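Local coordinates for centromeric protein-C, isoform A (Drosophila melanogaster, PDB 6O2K), which probably serves as a chromatin-protein adaptor at the centromere, its cupin domain here pairing two copies into a dimer, at the interface of chains A and B. Residues are numbered along the deposited sequence; one frame, centred on the assembly and turned at random. Chains: chain A/B, Centromeric protein-C, isoform A.

The interface of chains A and B. Residues chain A 36-38, 56-58, 64; chain B 86, 88, 114-118.
Strand 37-38 of chain A, with the residue before it, lies antiparallel along strand 116-119 of chain B, while the A:Tyr56-A:Thr58 loop and the start of strand 64-69 of chain A pack on B:Met116 and on strand 85-89 of chain B. The patch is part of the two-fold cupin dimer interface, and its contacts recur with the chains exchanged. A:Ser38 and B:Met116 form a reciprocal backbone pair: A:Ser38 N donates to B:Met116 O at 2.9 Å, and B:Met116 N returns a bond to A:Ser38 O. Two residues along each strand, B:Glu118 N donates to A:Ser36 O at 3.0 Å. All three bonds are fairly straight, with the donor above the carbonyl plane.

B:Met116 is the central apolar wedge. Its CG is anti to the backbone N (chi1 -175°), and bends at chi2 and chi3 bring the terminal methyl CE up against both A:Tyr56 CB (3.5 Å) and A:Thr58 CG2 (3.6 Å). Its CB lies above one face of the A:Tyr56 ring, toward the rim, while A:Ser38 OG sits at the ring edge, in plane. A:Ser38 OG also accepts a hydrogen bond from A:Asn57 N at 3.0 Å, tying the loop to the bridging strand. On the flank, the side chains of A:Thr58 and B:Lys86 cross at about a right angle, meeting at CG2 and CE, and A:Leu64 CD2 meets B:Lys86 CD tip to tip.

B:Leu88 CD1 touches the phenol end of A:Tyr56, 3.7 Å from CZ. There the phenol hydroxyl OH of A:Tyr56 donates to B:Gly114 O at 2.7 Å, in the carbonyl plane and on a lone pair.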
loop_
_atom_site.group_PDB
_atom_site.type_symbol
_atom_site.label_atom_id
_atom_site.label_comp_id
_atom_site.label_asym_id
_atom_site.label_seq_id
_atom_site.Cartn_x
_atom_site.Cartn_y
_atom_site.Cartn_z
ATOM N N SER A 36 0.597 17.694 5.586
ATOM C CA SER A 36 1.285 16.423 5.396
ATOM C C SER A 36 0.311 15.247 5.357
ATOM O O SER A 36 0.631 14.209 4.777
ATOM C CB SER A 36 2.310 16.197 6.513
ATOM O OG SER A 36 3.169 17.335 6.658
ATOM N N VAL A 37 -0.860 15.391 5.972
ATOM C CA VAL A 37 -1.858 14.321 6.056
ATOM C C VAL A 37 -2.763 14.379 4.833
ATOM O O VAL A 37 -3.248 15.454 4.460
ATOM C CB VAL A 37 -2.689 14.437 7.348
ATOM C CG1 VAL A 37 -3.857 13.449 7.312
ATOM C CG2 VAL A 37 -1.819 14.157 8.582
ATOM N N SER A 38 -3.002 13.221 4.214
ATOM C CA SER A 38 -4.044 13.076 3.207
ATOM C C SER A 38 -4.969 11.949 3.653
ATOM O O SER A 38 -4.553 10.783 3.714
ATOM C CB SER A 38 -3.450 12.784 1.827
ATOM O OG SER A 38 -4.467 12.835 0.834
ATOM N N TYR A 56 -3.863 10.236 -3.496
ATOM C CA TYR A 56 -3.683 11.050 -2.303
ATOM C C TYR A 56 -3.121 12.412 -2.691
ATOM O O TYR A 56 -2.447 12.558 -3.713
ATOM C CB TYR A 56 -2.733 10.363 -1.311
ATOM C CG TYR A 56 -3.327 9.133 -0.683
ATOM C CD1 TYR A 56 -4.215 9.237 0.374
ATOM C CD2 TYR A 56 -3.002 7.865 -1.153
ATOM C CE1 TYR A 56 -4.776 8.110 0.939
ATOM C CE2 TYR A 56 -3.558 6.742 -0.600
ATOM C CZ TYR A 56 -4.444 6.865 0.439
ATOM O OH TYR A 56 -5.001 5.727 0.998
ATOM N N ASN A 57 -3.418 13.415 -1.870
ATOM C CA ASN A 57 -2.732 14.697 -1.978
ATOM C C ASN A 57 -1.319 14.564 -1.414
ATOM O O ASN A 57 -1.136 14.357 -0.209
ATOM C CB ASN A 57 -3.500 15.778 -1.235
ATOM C CG ASN A 57 -2.730 17.073 -1.178
ATOM O OD1 ASN A 57 -1.915 17.299 -0.272
ATOM N ND2 ASN A 57 -2.952 17.918 -2.165
ATOM N N THR A 58 -0.321 14.639 -2.285
ATOM C CA THR A 58 1.079 14.621 -1.893
ATOM C C THR A 58 1.734 15.883 -2.441
ATOM O O THR A 58 1.212 16.515 -3.366
ATOM C CB THR A 58 1.801 13.365 -2.416
ATOM O OG1 THR A 58 1.513 13.201 -3.804
ATOM C CG2 THR A 58 1.343 12.091 -1.650
ATOM N N LEU A 64 1.078 8.647 -5.304
ATOM C CA LEU A 64 0.553 7.487 -4.584
ATOM C C LEU A 64 -0.952 7.444 -4.785
ATOM O O LEU A 64 -1.650 8.373 -4.371
ATOM C CB LEU A 64 0.890 7.561 -3.087
ATOM C CG LEU A 64 0.376 6.391 -2.234
ATOM C CD1 LEU A 64 1.057 5.089 -2.665
ATOM C CD2 LEU A 64 0.643 6.628 -0.751
ATOM N N LYS B 86 6.304 7.783 3.397
ATOM C CA LYS B 86 4.870 7.930 3.568
ATOM C C LYS B 86 4.399 6.797 4.472
ATOM O O LYS B 86 4.798 5.646 4.279
ATOM C CB LYS B 86 4.139 7.876 2.220
ATOM C CG LYS B 86 4.585 8.951 1.241
ATOM C CD LYS B 86 3.804 8.955 -0.055
ATOM C CE LYS B 86 4.408 9.989 -1.025
ATOM N NZ LYS B 86 5.798 9.657 -1.432
ATOM N N LEU B 88 1.063 4.816 5.623
ATOM C CA LEU B 88 -0.294 4.570 5.152
ATOM C C LEU B 88 -0.912 3.463 5.993
ATOM O O LEU B 88 -0.430 2.322 5.968
ATOM C CB LEU B 88 -0.281 4.191 3.667
ATOM C CG LEU B 88 -1.592 3.787 3.000
ATOM C CD1 LEU B 88 -2.601 4.922 3.052
ATOM C CD2 LEU B 88 -1.299 3.400 1.558
ATOM N N GLY B 114 -6.512 3.638 5.784
ATOM C CA GLY B 114 -6.483 4.317 4.509
ATOM C C GLY B 114 -5.940 5.728 4.555
ATOM O O GLY B 114 -5.714 6.324 3.484
ATOM N N ASP B 115 -5.726 6.289 5.747
ATOM C CA ASP B 115 -5.115 7.610 5.862
ATOM C C ASP B 115 -3.603 7.503 5.685
ATOM O O ASP B 115 -2.985 6.492 6.035
ATOM C CB ASP B 115 -5.421 8.243 7.227
ATOM C CG ASP B 115 -6.889 8.509 7.444
ATOM O OD1 ASP B 115 -7.681 8.426 6.476
ATOM O OD2 ASP B 115 -7.259 8.807 8.605
ATOM N N MET B 116 -3.006 8.570 5.164
ATOM C CA MET B 116 -1.575 8.635 4.901
ATOM C C MET B 116 -0.984 9.939 5.436
ATOM O O MET B 116 -1.648 10.982 5.467
ATOM C CB MET B 116 -1.289 8.523 3.386
ATOM C CG MET B 116 0.184 8.450 3.029
ATOM S SD MET B 116 0.782 10.108 2.596
ATOM C CE MET B 116 -0.131 10.340 1.096
ATOM N N ILE B 117 0.277 9.874 5.861
ATOM C CA ILE B 117 1.041 11.071 6.191
ATOM C C ILE B 117 2.380 11.023 5.463
ATOM O O ILE B 117 3.003 9.965 5.349
ATOM C CB ILE B 117 1.234 11.230 7.719
ATOM C CG1 ILE B 117 1.829 12.610 8.039
ATOM C CG2 ILE B 117 2.125 10.121 8.283
ATOM C CD1 ILE B 117 1.823 12.940 9.543
ATOM N N GLU B 118 2.802 12.176 4.946
ATOM C CA GLU B 118 4.076 12.351 4.271
ATOM C C GLU B 118 5.080 12.897 5.289
ATOM O O GLU B 118 4.812 13.913 5.941
ATOM C CB GLU B 118 3.903 13.325 3.090
ATOM C CG GLU B 118 4.932 13.231 1.975
ATOM C CD GLU B 118 4.492 13.974 0.697
ATOM O OE1 GLU B 118 3.472 14.695 0.720
ATOM O OE2 GLU B 118 5.175 13.826 -0.333
#